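Local coordinates for protein Stk_08120 (PDB 2EJX) that probably functions as a fatty acid carrier of the thermoacidophile-specific DUF3211 family, at residues 28-36 and 114-122. Residues are numbered along the deposited sequence; the frame is centred on the assembly and turned at random.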
loop_
_atom_site.group_PDB
_atom_site.type_symbol
_atom_site.label_atom_id
_atom_site.label_comp_id
_atom_site.label_asym_id
_atom_site.label_seq_id
_atom_site.Cartn_x
_atom_site.Cartn_y
_atom_site.Cartn_z
ATOM N N ALA A 28 5.781 -5.359 -2.914
ATOM C CA ALA A 28 5.903 -5.170 -4.355
ATOM C C ALA A 28 4.532 -4.899 -4.973
ATOM O O ALA A 28 4.424 -4.349 -6.055
ATOM C CB ALA A 28 6.501 -6.407 -4.981
ATOM N N PHE A 29 3.487 -5.315 -4.276
ATOM C CA PHE A 29 2.127 -4.967 -4.695
ATOM C C PHE A 29 1.732 -3.607 -4.160
ATOM O O PHE A 29 1.495 -2.629 -4.930
ATOM C CB PHE A 29 1.104 -6.039 -4.233
ATOM C CG PHE A 29 -0.335 -5.665 -4.525
ATOM C CD1 PHE A 29 -0.851 -5.778 -5.848
ATOM C CD2 PHE A 29 -1.171 -5.192 -3.529
ATOM C CE1 PHE A 29 -2.179 -5.401 -6.151
ATOM C CE2 PHE A 29 -2.527 -4.805 -3.809
ATOM C CZ PHE A 29 -3.047 -4.930 -5.125
ATOM N N THR A 30 1.764 -3.529 -2.828
ATOM C CA THR A 30 1.110 -2.467 -2.060
ATOM C C THR A 30 1.757 -1.095 -2.275
ATOM O O THR A 30 1.045 -0.102 -2.416
ATOM C CB THR A 30 1.076 -2.849 -0.583
ATOM O OG1 THR A 30 0.316 -4.062 -0.435
ATOM C CG2 THR A 30 0.449 -1.746 0.280
ATOM N N ILE A 31 3.089 -1.031 -2.298
ATOM C CA ILE A 31 3.776 0.261 -2.378
ATOM C C ILE A 31 3.568 0.958 -3.735
ATOM O O ILE A 31 3.187 2.118 -3.753
ATOM C CB ILE A 31 5.306 0.158 -1.940
ATOM C CG1 ILE A 31 5.425 -0.418 -0.526
ATOM C CG2 ILE A 31 6.011 1.472 -2.023
ATOM C CD1 ILE A 31 4.792 0.391 0.538
ATOM N N PRO A 32 3.811 0.266 -4.883
ATOM C CA PRO A 32 3.522 0.917 -6.162
ATOM C C PRO A 32 2.038 1.273 -6.342
ATOM O O PRO A 32 1.714 2.281 -6.980
ATOM C CB PRO A 32 3.961 -0.134 -7.189
ATOM C CG PRO A 32 4.980 -0.976 -6.407
ATOM C CD PRO A 32 4.388 -1.075 -5.087
ATOM N N GLN A 33 1.158 0.495 -5.741
ATOM C CA GLN A 33 -0.300 0.764 -5.847
ATOM C C GLN A 33 -0.754 2.011 -5.112
ATOM O O GLN A 33 -1.722 2.649 -5.555
ATOM C CB GLN A 33 -1.146 -0.418 -5.374
ATOM C CG GLN A 33 -1.161 -1.637 -6.291
ATOM C CD GLN A 33 -1.977 -1.458 -7.570
ATOM O OE1 GLN A 33 -1.957 -2.322 -8.481
ATOM N NE2 GLN A 33 -2.686 -0.366 -7.655
ATOM N N ILE A 34 -0.077 2.323 -3.988
ATOM C CA ILE A 34 -0.557 3.371 -3.055
ATOM C C ILE A 34 0.306 4.623 -3.004
ATOM O O ILE A 34 -0.207 5.749 -3.024
ATOM C CB ILE A 34 -0.796 2.779 -1.622
ATOM C CG1 ILE A 34 -1.980 1.781 -1.645
ATOM C CG2 ILE A 34 -1.146 3.896 -0.594
ATOM C CD1 ILE A 34 -1.962 0.834 -0.496
ATOM N N PHE A 35 1.631 4.444 -2.983
ATOM C CA PHE A 35 2.526 5.580 -2.831
ATOM C C PHE A 35 2.525 6.445 -4.099
ATOM O O PHE A 35 2.242 5.922 -5.176
ATOM C CB PHE A 35 3.933 5.118 -2.433
ATOM C CG PHE A 35 4.105 4.961 -0.945
ATOM C CD1 PHE A 35 3.220 4.174 -0.210
ATOM C CD2 PHE A 35 5.105 5.648 -0.273
ATOM C CE1 PHE A 35 3.347 4.032 1.174
ATOM C CE2 PHE A 35 5.236 5.528 1.130
ATOM C CZ PHE A 35 4.370 4.706 1.841
ATOM N N PRO A 36 2.786 7.775 -3.970
ATOM C CA PRO A 36 2.778 8.621 -5.178
ATOM C C PRO A 36 3.907 8.337 -6.164
ATOM O O PRO A 36 5.078 8.484 -5.809
ATOM C CB PRO A 36 2.920 10.060 -4.645
ATOM C CG PRO A 36 2.844 9.977 -3.164
ATOM C CD PRO A 36 3.058 8.553 -2.732
ATOM N N TYR A 114 -2.426 12.454 -4.426
ATOM C CA TYR A 114 -1.844 11.316 -5.173
ATOM C C TYR A 114 -2.193 10.009 -4.472
ATOM O O TYR A 114 -2.674 9.047 -5.081
ATOM C CB TYR A 114 -0.318 11.488 -5.263
ATOM C CG TYR A 114 0.032 12.711 -6.050
ATOM C CD1 TYR A 114 0.078 12.663 -7.441
ATOM C CD2 TYR A 114 0.253 13.937 -5.408
ATOM C CE1 TYR A 114 0.377 13.794 -8.180
ATOM C CE2 TYR A 114 0.536 15.077 -6.124
ATOM C CZ TYR A 114 0.617 14.999 -7.517
ATOM O OH TYR A 114 0.880 16.141 -8.240
ATOM N N VAL A 115 -2.043 9.999 -3.161
ATOM C CA VAL A 115 -2.421 8.823 -2.378
ATOM C C VAL A 115 -3.921 8.571 -2.426
ATOM O O VAL A 115 -4.338 7.428 -2.596
ATOM C CB VAL A 115 -1.960 8.942 -0.908
ATOM C CG1 VAL A 115 -2.567 7.836 -0.043
ATOM C CG2 VAL A 115 -0.426 8.840 -0.864
ATOM N N SER A 116 -4.731 9.621 -2.258
ATOM C CA SER A 116 -6.195 9.440 -2.331
ATOM C C SER A 116 -6.639 8.990 -3.720
ATOM O O SER A 116 -7.535 8.159 -3.840
ATOM C CB SER A 116 -6.983 10.674 -1.873
ATOM O OG SER A 116 -6.633 11.758 -2.701
ATOM N N SER A 117 -6.017 9.498 -4.775
ATOM C CA SER A 117 -6.385 9.026 -6.121
ATOM C C SER A 117 -6.065 7.516 -6.275
ATOM O O SER A 117 -6.809 6.727 -6.914
ATOM C CB SER A 117 -5.658 9.869 -7.186
ATOM O OG SER A 117 -5.814 9.250 -8.462
ATOM N N ASN A 118 -4.914 7.127 -5.778
ATOM C CA ASN A 118 -4.524 5.715 -5.763
ATOM C C ASN A 118 -5.486 4.861 -4.975
ATOM O O ASN A 118 -5.910 3.806 -5.428
ATOM C CB ASN A 118 -3.119 5.565 -5.168
ATOM C CG ASN A 118 -2.018 5.820 -6.190
ATOM O OD1 ASN A 118 -2.196 5.607 -7.412
ATOM N ND2 ASN A 118 -0.868 6.281 -5.705
ATOM N N LEU A 119 -5.845 5.316 -3.777
ATOM C CA LEU A 119 -6.795 4.552 -2.981
ATOM C C LEU A 119 -8.177 4.426 -3.620
ATOM O O LEU A 119 -8.808 3.373 -3.532
ATOM C CB LEU A 119 -6.885 5.092 -1.531
ATOM C CG LEU A 119 -5.615 4.977 -0.690
ATOM C CD1 LEU A 119 -5.792 5.722 0.633
ATOM C CD2 LEU A 119 -5.233 3.484 -0.414
ATOM N N ASP A 120 -8.654 5.504 -4.242
ATOM C CA ASP A 120 -9.909 5.488 -4.996
ATOM C C ASP A 120 -9.865 4.513 -6.139
ATOM O O ASP A 120 -10.793 3.747 -6.317
ATOM C CB ASP A 120 -10.232 6.908 -5.523
ATOM C CG ASP A 120 -10.685 7.861 -4.425
ATOM O OD1 ASP A 120 -10.901 7.436 -3.291
ATOM O OD2 ASP A 120 -10.837 9.047 -4.717
ATOM N N ARG A 121 -8.775 4.551 -6.934
ATOM C CA ARG A 121 -8.615 3.629 -8.049
ATOM C C ARG A 121 -8.556 2.166 -7.550
ATOM O O ARG A 121 -9.183 1.284 -8.112
ATOM C CB ARG A 121 -7.322 3.986 -8.824
ATOM C CG ARG A 121 -7.075 3.113 -10.065
ATOM C CD ARG A 121 -5.736 3.454 -10.745
ATOM N NE ARG A 121 -4.645 3.524 -9.764
ATOM C CZ ARG A 121 -4.042 2.474 -9.193
ATOM N NH1 ARG A 121 -4.371 1.198 -9.471
ATOM N NH2 ARG A 121 -3.112 2.718 -8.269
ATOM N N LEU A 122 -7.812 1.911 -6.484
ATOM C CA LEU A 122 -7.771 0.566 -5.895
ATOM C C LEU A 122 -9.168 0.117 -5.437
ATOM O O LEU A 122 -9.579 -1.001 -5.737
ATOM C CB LEU A 122 -6.762 0.537 -4.726
ATOM C CG LEU A 122 -6.027 -0.695 -4.231
ATOM C CD1 LEU A 122 -5.153 -1.342 -5.311
ATOM C CD2 LEU A 122 -5.162 -0.191 -3.032
#
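Ile34 and Asn118 are the residues whose CA atoms come nearest across the contact, 5.3 Å apart, where the C-terminal end of helix 28-34 meets the flank of helix 114-122 at 121° between their N-to-C directions. Asn118 ND2 donates to Ile34 O at 2.8 Å; the donor stands well above the carbonyl plane, and the N-H...O angle of 147° makes the bond somewhat bent. The other end of that amide is fixed from its own helix: Arg121 NH2 gives Asn118 OD1 a nearly straight bond (174°), with OD1 in the guanidinium plane, although NH2 stands above the plane of the amide carbonyl. With the amide gone, as in an alanine here, Ile34 O would probably lose this donor and Arg121 NH2 its acceptor, setting the guanidinium freer to turn. As in the helix-grip fold of the Bet v 1-like clan, the antiparallel sheet curves round the long C-terminal helix 105-137, with the two short helices 17-24 and 27-34 between its first two strands; here the second of them packs against the long one. Ile34 also touches Leu86 of strand 82-92, while Leu119 and Leu122 reach strand 7-12. Between the helices, Ile34 CG1, anti to its carbonyl carbon, meets Leu119 CD2 at 3.9 Å and Leu122 CD2 at 4.0 Å. Beyond the helix end, Pro36 presses CB to within 3.6 Å of Tyr114 CB and sets CD 4.0 Å from Val115 CG2.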